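Local coordinates for periplasmic cell division protein (SufI) (Aquifex aeolicus, PDB 6SYY) that probably acts as a copper-dependent oxidase of the multicopper oxidase (laccase) family, passing electrons from oxidised substrates to dioxygen, at residues 220-226 with 513-517; 401-407 with 447-451; 169-173 with 206-210. All blocks are in the same frame, centred on the assembly; numbering follows the deposited sequence.

Overall arrangement
Interactions 1 and 2 meet at one copper ion, the mononuclear site held by His451, Cys509 and His514. Interaction 1 supplies His514 and interaction 2 supplies His451, their copper-binding atoms His514 ND1 and His451 ND1 lying 3.3 Å apart. Phe407 of interaction 2 touches both histidine rings, and the two contact centres are about 11 Å apart. The side chain of His514 is about 11 Å from another bound copper ion. Interaction 3, centred about 14 Å from interaction 1, joins it through the packing of Phe226 against Tyr171. Interactions 2 and 3 do not touch: their centres are about 24 Å apart, their nearest atoms about 9 Å.

Interaction 1. Residues 220-226 with 513-517; sequences PMGHMGF and EHHDE. With CU (copper (II) ion), chain B.
The mononuclear, type 1 copper site of the multicopper oxidase fold is bordered here, where His514 on helix 512-516 meets the backbone of His223 in loop 220-226. His514 ND1 binds copper at 2.0 Å; on the other side of the ring NE2 makes a weak hydrogen bond to His223 O (3.1 Å, N-H...O angle 131°), which lies at the ring edge. Both ring nitrogens are thus engaged. Just past the helix, the Glu517 carboxylate reaches the His223 ring, with OE1 2.9 Å from ND1 and the two planes turned 50° apart. Glu513 bends at chi2 (67°), which brings its carboxylate to the backbone of Gly225 and Phe226: OE1 accepts the Phe226 N-H at 3.0 Å from above the carboxylate plane and rests 3.3 Å from Gly225 CA. Its CG packs on Pro220 CB at 3.7 Å, and OE2 is held by Tyr218 and Asn257. An alanine in place of Glu513 would probably leave the Phe226 N-H, Tyr218 and Asn257 without their carboxylate partner and open a gap beside Gly225 and Pro220. The loop itself turns through a type II' beta turn, Met221 to Met224. It links strands 200-208 and 230-233, while Asp516 binds backbone N-H groups of Thr166 and Gly167 at the start of helix 166-172, whose Tyr171 packs on Phe226.

Interaction 2. Residues 401-407 with 447-451; sequences GMRRMVF and TGMYH. With CU (copper (II) ion), chain B.
Aromatic and apolar packing joins Phe407, the first residue of the second strand of a beta hairpin, to the copper ligand His451 and to Thr447 in the loop that leads into strand 451-455. The two rings form a T-shaped pair, planes at 78° and centroids 4.7 Å apart. His451 CE1 stands over the centre of the Phe407 face, so that the imidazole edge is pressed against a flat apolar surface. Beside it, Thr447 CB approaches Phe407 CE1 obliquely at 3.8 Å, and Met449 lays its CB near Phe407 CZ while the rest of its chain leads away. Strands 394-402 and 407-409 pair antiparallel, and the loop between them is closed by the backbone bond Arg403 N to Val406 O; this hairpin edges one sheet of what is probably the C-terminal cupredoxin domain, and strand 451-455 belongs to another sheet. His451 is fixed at both nitrogens: ND1 binds copper at 2.2 Å, and NE2 donates to Thr447 OG1 at 2.9 Å, with the hydroxyl close to the imidazole plane. With chi1 at 73°, Thr447 sets OG1 between its backbone N and carbonyl carbon, facing the imidazole, and turns CG2 onto Gly401, 3.5 Å from Gly401 C. The same OG1 takes a weak bond from Met449 N and is also hydrogen-bonded to Asn445 OD1. The extended Met402 side chain brings CE to 4.0 Å from Gly448 N. Met519 touches both Phe407 and His451.

Interaction 3. Residues 169-173 with 206-210; sequences QVYYG and QDKTF
Tyr171 and Lys208 run past each other in opposite directions, the phenol reaching toward the backbone of Thr209 and the lysine toward the last turn of the helix. Tyr171 has CG opposite its backbone N (chi1 180°), which carries the ring off the helix and delivers OH to Thr209 N; that N-H donates to it over 2.8 Å in a nearly straight bond, 167°. The hydroxyl also has a weak bond with Val217 O, while Asp207 O lies near the ring plane at its edge. Lys208 is fully extended beyond CG. Its CG packs at 3.5 Å on Tyr171 CE1, and CE comes within 3.1 Å of Tyr171 O. Helix 166-172 ends here in a Schellman motif, Gly173 at positive phi with N-H bonds back to Val170 O and, weakly, Gln169 O. The contact ties this helix, which follows strand 154-160 and its copper ligand His159, to strand 200-208 of a different sheet, consistent with an interface between the first and second cupredoxin domains. Lys208 NZ donates to a water at 2.8 Å, and that water donates in turn to Val170 O. A buried amine beside the carbonyl end of a helix would probably have its positive charge eased by that end. From Lys208 NZ to the centroid of the Tyr171 ring is 5.9 Å, at most a weak cation-pi attraction. Thr209 turns OG1 to Asp229 N, and Tyr218 also meets the Tyr171 ring.

Interaction 1. Residues 220-226 with 513-517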
loop_
_atom_site.group_PDB
_atom_site.type_symbol
_atom_site.label_atom_id
_atom_site.label_comp_id
_atom_site.label_asym_id
_atom_site.label_seq_id
_atom_site.Cartn_x
_atom_site.Cartn_y
_atom_site.Cartn_z
ATOM N N PRO A 220 11.469 12.218 -12.052
ATOM C CA PRO A 220 11.779 10.816 -12.346
ATOM C C PRO A 220 12.696 10.729 -13.556
ATOM O O PRO A 220 12.409 11.292 -14.616
ATOM C CB PRO A 220 10.403 10.198 -12.622
ATOM C CG PRO A 220 9.547 11.353 -13.044
ATOM C CD PRO A 220 10.042 12.526 -12.249
ATOM N N MET A 221 13.821 10.037 -13.383
ATOM C CA MET A 221 14.830 9.910 -14.431
ATOM C C MET A 221 14.496 8.703 -15.303
ATOM O O MET A 221 14.622 7.556 -14.863
ATOM C CB MET A 221 16.225 9.781 -13.821
ATOM C CG MET A 221 16.740 11.046 -13.153
ATOM S SD MET A 221 16.960 12.410 -14.310
ATOM C CE MET A 221 17.601 13.665 -13.207
ATOM N N GLY A 222 14.069 8.966 -16.538
ATOM C CA GLY A 222 13.755 7.920 -17.492
ATOM C C GLY A 222 12.650 6.969 -17.081
ATOM O O GLY A 222 11.495 7.370 -16.903
ATOM N N HIS A 223 12.998 5.690 -16.941
ATOM C CA HIS A 223 12.051 4.654 -16.552
ATOM C C HIS A 223 12.505 3.936 -15.285
ATOM O O HIS A 223 12.135 2.785 -15.046
ATOM C CB HIS A 223 11.847 3.666 -17.697
ATOM C CG HIS A 223 11.517 4.325 -19.000
ATOM N ND1 HIS A 223 10.221 4.492 -19.445
ATOM C CD2 HIS A 223 12.313 4.872 -19.947
ATOM C CE1 HIS A 223 10.237 5.106 -20.615
ATOM N NE2 HIS A 223 11.494 5.346 -20.943
ATOM N N MET A 224 13.294 4.616 -14.455
ATOM C CA MET A 224 13.804 4.051 -13.214
ATOM C C MET A 224 12.894 4.306 -12.020
ATOM O O MET A 224 13.194 3.830 -10.922
ATOM C CB MET A 224 15.199 4.610 -12.917
ATOM C CG MET A 224 16.250 4.242 -13.951
ATOM S SD MET A 224 17.902 4.771 -13.461
ATOM C CE MET A 224 17.732 6.548 -13.546
ATOM N N GLY A 225 11.793 5.029 -12.204
ATOM C CA GLY A 225 10.977 5.432 -11.078
ATOM C C GLY A 225 11.601 6.598 -10.343
ATOM O O GLY A 225 12.760 6.946 -10.594
ATOM N N PHE A 226 10.851 7.217 -9.440
ATOM C CA PHE A 226 11.368 8.340 -8.677
ATOM C C PHE A 226 11.959 7.860 -7.360
ATOM O O PHE A 226 11.388 6.999 -6.683
ATOM C CB PHE A 226 10.276 9.374 -8.397
ATOM C CG PHE A 226 10.734 10.492 -7.502
ATOM C CD1 PHE A 226 11.303 11.636 -8.036
ATOM C CD2 PHE A 226 10.621 10.386 -6.123
ATOM C CE1 PHE A 226 11.743 12.655 -7.214
ATOM C CE2 PHE A 226 11.068 11.398 -5.303
ATOM C CZ PHE A 226 11.622 12.536 -5.849
ATOM N N GLU A 513 5.848 5.275 -11.547
ATOM C CA GLU A 513 6.313 5.690 -12.864
ATOM C C GLU A 513 6.095 4.587 -13.894
ATOM O O GLU A 513 5.602 4.851 -14.994
ATOM C CB GLU A 513 7.784 6.103 -12.802
ATOM C CG GLU A 513 8.014 7.456 -12.147
ATOM C CD GLU A 513 7.687 7.452 -10.665
ATOM O OE1 GLU A 513 8.003 6.450 -9.989
ATOM O OE2 GLU A 513 7.103 8.445 -10.180
ATOM N N HIS A 514 6.454 3.342 -13.550
ATOM C CA HIS A 514 6.189 2.209 -14.440
ATOM C C HIS A 514 4.721 2.159 -14.829
ATOM O O HIS A 514 4.374 2.062 -16.012
ATOM C CB HIS A 514 6.580 0.894 -13.769
ATOM C CG HIS A 514 8.047 0.734 -13.541
ATOM N ND1 HIS A 514 8.583 -0.364 -12.899
ATOM C CD2 HIS A 514 9.093 1.532 -13.858
ATOM C CE1 HIS A 514 9.895 -0.234 -12.832
ATOM N NE2 HIS A 514 10.230 0.910 -13.404
ATOM N N HIS A 515 3.844 2.206 -13.826
ATOM C CA HIS A 515 2.411 2.265 -14.084
ATOM C C HIS A 515 2.063 3.446 -14.985
ATOM O O HIS A 515 1.300 3.297 -15.947
ATOM C CB HIS A 515 1.667 2.332 -12.750
ATOM C CG HIS A 515 0.288 2.898 -12.848
ATOM N ND1 HIS A 515 0.040 4.253 -12.824
ATOM C CD2 HIS A 515 -0.918 2.295 -12.968
ATOM C CE1 HIS A 515 -1.259 4.462 -12.930
ATOM N NE2 HIS A 515 -1.864 3.291 -13.021
ATOM N N ASP A 516 2.645 4.619 -14.713
ATOM C CA ASP A 516 2.317 5.810 -15.495
ATOM C C ASP A 516 2.775 5.675 -16.942
ATOM O O ASP A 516 2.096 6.150 -17.860
ATOM C CB ASP A 516 2.935 7.054 -14.856
ATOM C CG ASP A 516 2.059 7.652 -13.770
ATOM O OD1 ASP A 516 0.879 7.259 -13.674
ATOM O OD2 ASP A 516 2.548 8.516 -13.013
ATOM N N GLU A 517 3.916 5.033 -17.171
ATOM C CA GLU A 517 4.429 4.880 -18.521
ATOM C C GLU A 517 3.907 3.623 -19.208
ATOM O O GLU A 517 4.403 3.265 -20.282
ATOM C CB GLU A 517 5.958 4.905 -18.512
ATOM C CG GLU A 517 6.606 3.848 -17.678
ATOM C CD GLU A 517 7.996 4.254 -17.234
ATOM O OE1 GLU A 517 8.345 5.445 -17.395
ATOM O OE2 GLU A 517 8.737 3.386 -16.726
HETATM CU CU CU B . 7.552 -2.028 -12.528
#

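Interaction 2. Residues 401-407 with 447-451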
loop_
_atom_site.group_PDB
_atom_site.type_symbol
_atom_site.label_atom_id
_atom_site.label_comp_id
_atom_site.label_asym_id
_atom_site.label_seq_id
_atom_site.Cartn_x
_atom_site.Cartn_y
_atom_site.Cartn_z
ATOM N N GLY A 401 8.562 -7.916 -19.563
ATOM C CA GLY A 401 9.663 -7.611 -20.444
ATOM C C GLY A 401 9.897 -6.115 -20.525
ATOM O O GLY A 401 9.252 -5.318 -19.839
ATOM N N MET A 402 10.849 -5.748 -21.373
ATOM C CA MET A 402 11.034 -4.353 -21.729
ATOM C C MET A 402 11.310 -4.263 -23.219
ATOM O O MET A 402 12.061 -5.071 -23.774
ATOM C CB MET A 402 12.154 -3.684 -20.916
ATOM C CG MET A 402 13.454 -4.448 -20.822
ATOM S SD MET A 402 14.568 -3.610 -19.673
ATOM C CE MET A 402 15.928 -4.779 -19.598
ATOM N N ARG A 403 10.676 -3.286 -23.857
ATOM C CA ARG A 403 10.744 -3.066 -25.298
ATOM C C ARG A 403 11.338 -1.676 -25.506
ATOM O O ARG A 403 10.614 -0.678 -25.503
ATOM C CB ARG A 403 9.345 -3.209 -25.930
ATOM C CG ARG A 403 9.311 -3.264 -27.456
ATOM C CD ARG A 403 7.910 -3.617 -27.963
ATOM N NE ARG A 403 7.004 -2.470 -28.016
ATOM C CZ ARG A 403 6.646 -1.839 -29.135
ATOM N NH1 ARG A 403 7.110 -2.235 -30.315
ATOM N NH2 ARG A 403 5.814 -0.806 -29.074
ATOM N N ARG A 404 12.663 -1.616 -25.667
ATOM C CA ARG A 404 13.387 -0.372 -25.934
ATOM C C ARG A 404 13.098 0.669 -24.848
ATOM O O ARG A 404 12.523 1.732 -25.099
ATOM C CB ARG A 404 13.049 0.165 -27.332
ATOM C CG ARG A 404 14.140 1.015 -27.964
ATOM C CD ARG A 404 13.795 1.378 -29.401
ATOM N NE ARG A 404 12.621 2.243 -29.486
ATOM C CZ ARG A 404 12.086 2.669 -30.627
ATOM N NH1 ARG A 404 12.616 2.307 -31.789
ATOM N NH2 ARG A 404 11.017 3.457 -30.609
ATOM N N MET A 405 13.504 0.330 -23.622
ATOM C CA MET A 405 13.328 1.185 -22.445
ATOM C C MET A 405 11.856 1.454 -22.140
ATOM O O MET A 405 11.497 2.534 -21.665
ATOM C CB MET A 405 14.081 2.514 -22.587
ATOM C CG MET A 405 15.592 2.389 -22.671
ATOM S SD MET A 405 16.394 3.990 -22.445
ATOM C CE MET A 405 15.432 5.029 -23.547
ATOM N N VAL A 406 10.988 0.483 -22.413
ATOM C CA VAL A 406 9.576 0.561 -22.046
ATOM C C VAL A 406 9.176 -0.800 -21.497
ATOM O O VAL A 406 9.271 -1.806 -22.208
ATOM C CB VAL A 406 8.672 0.940 -23.235
ATOM C CG1 VAL A 406 7.219 0.987 -22.794
ATOM C CG2 VAL A 406 9.094 2.271 -23.842
ATOM N N PHE A 407 8.729 -0.839 -20.243
ATOM C CA PHE A 407 8.398 -2.107 -19.608
ATOM C C PHE A 407 7.073 -2.643 -20.129
ATOM O O PHE A 407 6.105 -1.893 -20.288
ATOM C CB PHE A 407 8.332 -1.951 -18.092
ATOM C CG PHE A 407 9.668 -1.773 -17.440
ATOM C CD1 PHE A 407 10.655 -2.736 -17.584
ATOM C CD2 PHE A 407 9.936 -0.653 -16.669
ATOM C CE1 PHE A 407 11.891 -2.578 -16.980
ATOM C CE2 PHE A 407 11.168 -0.485 -16.066
ATOM C CZ PHE A 407 12.146 -1.450 -16.219
ATOM N N THR A 447 13.390 -8.620 -16.857
ATOM C CA THR A 447 14.011 -7.303 -16.887
ATOM C C THR A 447 15.060 -7.190 -15.791
ATOM O O THR A 447 15.190 -8.058 -14.922
ATOM C CB THR A 447 12.966 -6.194 -16.726
ATOM O OG1 THR A 447 12.517 -6.158 -15.367
ATOM C CG2 THR A 447 11.779 -6.448 -17.638
ATOM N N GLY A 448 15.812 -6.097 -15.843
ATOM C CA GLY A 448 16.850 -5.840 -14.871
ATOM C C GLY A 448 16.390 -5.166 -13.603
ATOM O O GLY A 448 17.209 -4.902 -12.717
ATOM N N MET A 449 15.098 -4.882 -13.480
ATOM C CA MET A 449 14.566 -4.156 -12.339
ATOM C C MET A 449 13.483 -4.978 -11.657
ATOM O O MET A 449 12.797 -5.783 -12.292
ATOM C CB MET A 449 14.003 -2.793 -12.768
ATOM C CG MET A 449 13.591 -1.913 -11.607
ATOM S SD MET A 449 13.709 -0.166 -11.986
ATOM C CE MET A 449 13.405 0.522 -10.366
ATOM N N TYR A 450 13.343 -4.782 -10.351
ATOM C CA TYR A 450 12.256 -5.424 -9.639
ATOM C C TYR A 450 10.939 -4.723 -9.961
ATOM O O TYR A 450 10.905 -3.557 -10.366
ATOM C CB TYR A 450 12.520 -5.412 -8.131
ATOM C CG TYR A 450 11.875 -4.259 -7.397
ATOM C CD1 TYR A 450 10.678 -4.432 -6.712
ATOM C CD2 TYR A 450 12.460 -2.998 -7.389
ATOM C CE1 TYR A 450 10.084 -3.383 -6.037
ATOM C CE2 TYR A 450 11.868 -1.939 -6.715
ATOM C CZ TYR A 450 10.678 -2.138 -6.043
ATOM O OH TYR A 450 10.081 -1.097 -5.365
ATOM N N HIS A 451 9.844 -5.454 -9.783
ATOM C CA HIS A 451 8.515 -4.892 -9.984
ATOM C C HIS A 451 7.569 -5.394 -8.902
ATOM O O HIS A 451 7.353 -6.605 -8.779
ATOM C CB HIS A 451 7.962 -5.259 -11.361
ATOM C CG HIS A 451 8.870 -4.896 -12.490
ATOM N ND1 HIS A 451 9.013 -3.602 -12.941
ATOM C CD2 HIS A 451 9.688 -5.655 -13.258
ATOM C CE1 HIS A 451 9.879 -3.579 -13.939
ATOM N NE2 HIS A 451 10.304 -4.812 -14.150
HETATM CU CU CU B . 7.552 -2.028 -12.528
#

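Interaction 3. Residues 169-173 with 206-210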
loop_
_atom_site.group_PDB
_atom_site.type_symbol
_atom_site.label_atom_id
_atom_site.label_comp_id
_atom_site.label_asym_id
_atom_site.label_seq_id
_atom_site.Cartn_x
_atom_site.Cartn_y
_atom_site.Cartn_z
ATOM N N GLN A 169 0.517 12.722 -8.668
ATOM C CA GLN A 169 -0.449 13.125 -7.652
ATOM C C GLN A 169 -0.162 12.463 -6.310
ATOM O O GLN A 169 -0.324 13.091 -5.257
ATOM C CB GLN A 169 -1.868 12.822 -8.127
ATOM C CG GLN A 169 -2.296 13.663 -9.316
ATOM C CD GLN A 169 -3.798 13.712 -9.478
ATOM O OE1 GLN A 169 -4.474 12.684 -9.434
ATOM N NE2 GLN A 169 -4.333 14.915 -9.650
ATOM N N VAL A 170 0.264 11.199 -6.320
ATOM C CA VAL A 170 0.651 10.549 -5.072
ATOM C C VAL A 170 1.836 11.275 -4.454
ATOM O O VAL A 170 1.826 11.624 -3.267
ATOM C CB VAL A 170 0.961 9.062 -5.313
ATOM C CG1 VAL A 170 1.557 8.432 -4.057
ATOM C CG2 VAL A 170 -0.297 8.326 -5.737
ATOM N N TYR A 171 2.863 11.542 -5.263
ATOM C CA TYR A 171 4.057 12.207 -4.760
ATOM C C TYR A 171 3.748 13.593 -4.212
ATOM O O TYR A 171 4.376 14.028 -3.241
ATOM C CB TYR A 171 5.106 12.297 -5.865
ATOM C CG TYR A 171 6.382 12.981 -5.436
ATOM C CD1 TYR A 171 7.297 12.330 -4.622
ATOM C CD2 TYR A 171 6.675 14.277 -5.847
ATOM C CE1 TYR A 171 8.464 12.949 -4.221
ATOM C CE2 TYR A 171 7.850 14.902 -5.459
ATOM C CZ TYR A 171 8.741 14.230 -4.644
ATOM O OH TYR A 171 9.914 14.833 -4.245
ATOM N N TYR A 172 2.789 14.301 -4.806
ATOM C CA TYR A 172 2.481 15.639 -4.320
ATOM C C TYR A 172 1.512 15.642 -3.144
ATOM O O TYR A 172 1.243 16.715 -2.591
ATOM C CB TYR A 172 1.952 16.514 -5.463
ATOM C CG TYR A 172 3.073 17.269 -6.133
ATOM C CD1 TYR A 172 3.767 16.720 -7.204
ATOM C CD2 TYR A 172 3.473 18.511 -5.663
ATOM C CE1 TYR A 172 4.814 17.401 -7.800
ATOM C CE2 TYR A 172 4.517 19.199 -6.255
ATOM C CZ TYR A 172 5.182 18.639 -7.323
ATOM O OH TYR A 172 6.220 19.317 -7.914
ATOM N N GLY A 173 0.989 14.487 -2.736
ATOM C CA GLY A 173 0.317 14.436 -1.453
ATOM C C GLY A 173 -0.971 13.643 -1.360
ATOM O O GLY A 173 -1.495 13.460 -0.259
ATOM N N GLN A 206 7.596 7.380 3.078
ATOM C CA GLN A 206 7.703 7.991 1.764
ATOM C C GLN A 206 9.051 8.685 1.656
ATOM O O GLN A 206 9.564 9.225 2.639
ATOM C CB GLN A 206 6.585 9.010 1.529
ATOM C CG GLN A 206 5.178 8.461 1.671
ATOM C CD GLN A 206 4.133 9.516 1.385
ATOM O OE1 GLN A 206 3.439 9.460 0.369
ATOM N NE2 GLN A 206 4.023 10.495 2.275
ATOM N N ASP A 207 9.628 8.667 0.461
ATOM C CA ASP A 207 10.823 9.447 0.186
ATOM C C ASP A 207 10.465 10.582 -0.759
ATOM O O ASP A 207 9.701 10.393 -1.713
ATOM C CB ASP A 207 11.954 8.585 -0.393
ATOM C CG ASP A 207 11.556 7.859 -1.662
ATOM O OD1 ASP A 207 10.365 7.527 -1.822
ATOM O OD2 ASP A 207 12.451 7.605 -2.497
ATOM N N LYS A 208 10.988 11.772 -0.465
ATOM C CA LYS A 208 10.701 12.968 -1.246
ATOM C C LYS A 208 11.954 13.833 -1.321
ATOM O O LYS A 208 12.899 13.669 -0.546
ATOM C CB LYS A 208 9.521 13.762 -0.653
ATOM C CG LYS A 208 8.192 13.026 -0.759
ATOM C CD LYS A 208 6.975 13.868 -0.389
ATOM C CE LYS A 208 5.699 13.047 -0.600
ATOM N NZ LYS A 208 4.488 13.682 -0.028
ATOM N N THR A 209 11.949 14.758 -2.277
ATOM C CA THR A 209 13.064 15.665 -2.511
ATOM C C THR A 209 12.559 17.100 -2.464
ATOM O O THR A 209 11.550 17.425 -3.101
ATOM C CB THR A 209 13.723 15.375 -3.860
ATOM O OG1 THR A 209 14.211 14.027 -3.872
ATOM C CG2 THR A 209 14.877 16.327 -4.105
ATOM N N PHE A 210 13.263 17.950 -1.716
ATOM C CA PHE A 210 12.893 19.347 -1.522
ATOM C C PHE A 210 13.977 20.259 -2.073
ATOM O O PHE A 210 15.171 19.972 -1.934
ATOM C CB PHE A 210 12.686 19.666 -0.040
ATOM C CG PHE A 210 11.619 18.850 0.615
ATOM C CD1 PHE A 210 10.332 19.344 0.735
ATOM C CD2 PHE A 210 11.903 17.589 1.119
ATOM C CE1 PHE A 210 9.344 18.600 1.343
ATOM C CE2 PHE A 210 10.918 16.835 1.725
ATOM C CZ PHE A 210 9.634 17.346 1.839
HETATM O O HOH W 1 2.613 11.636 -0.606
#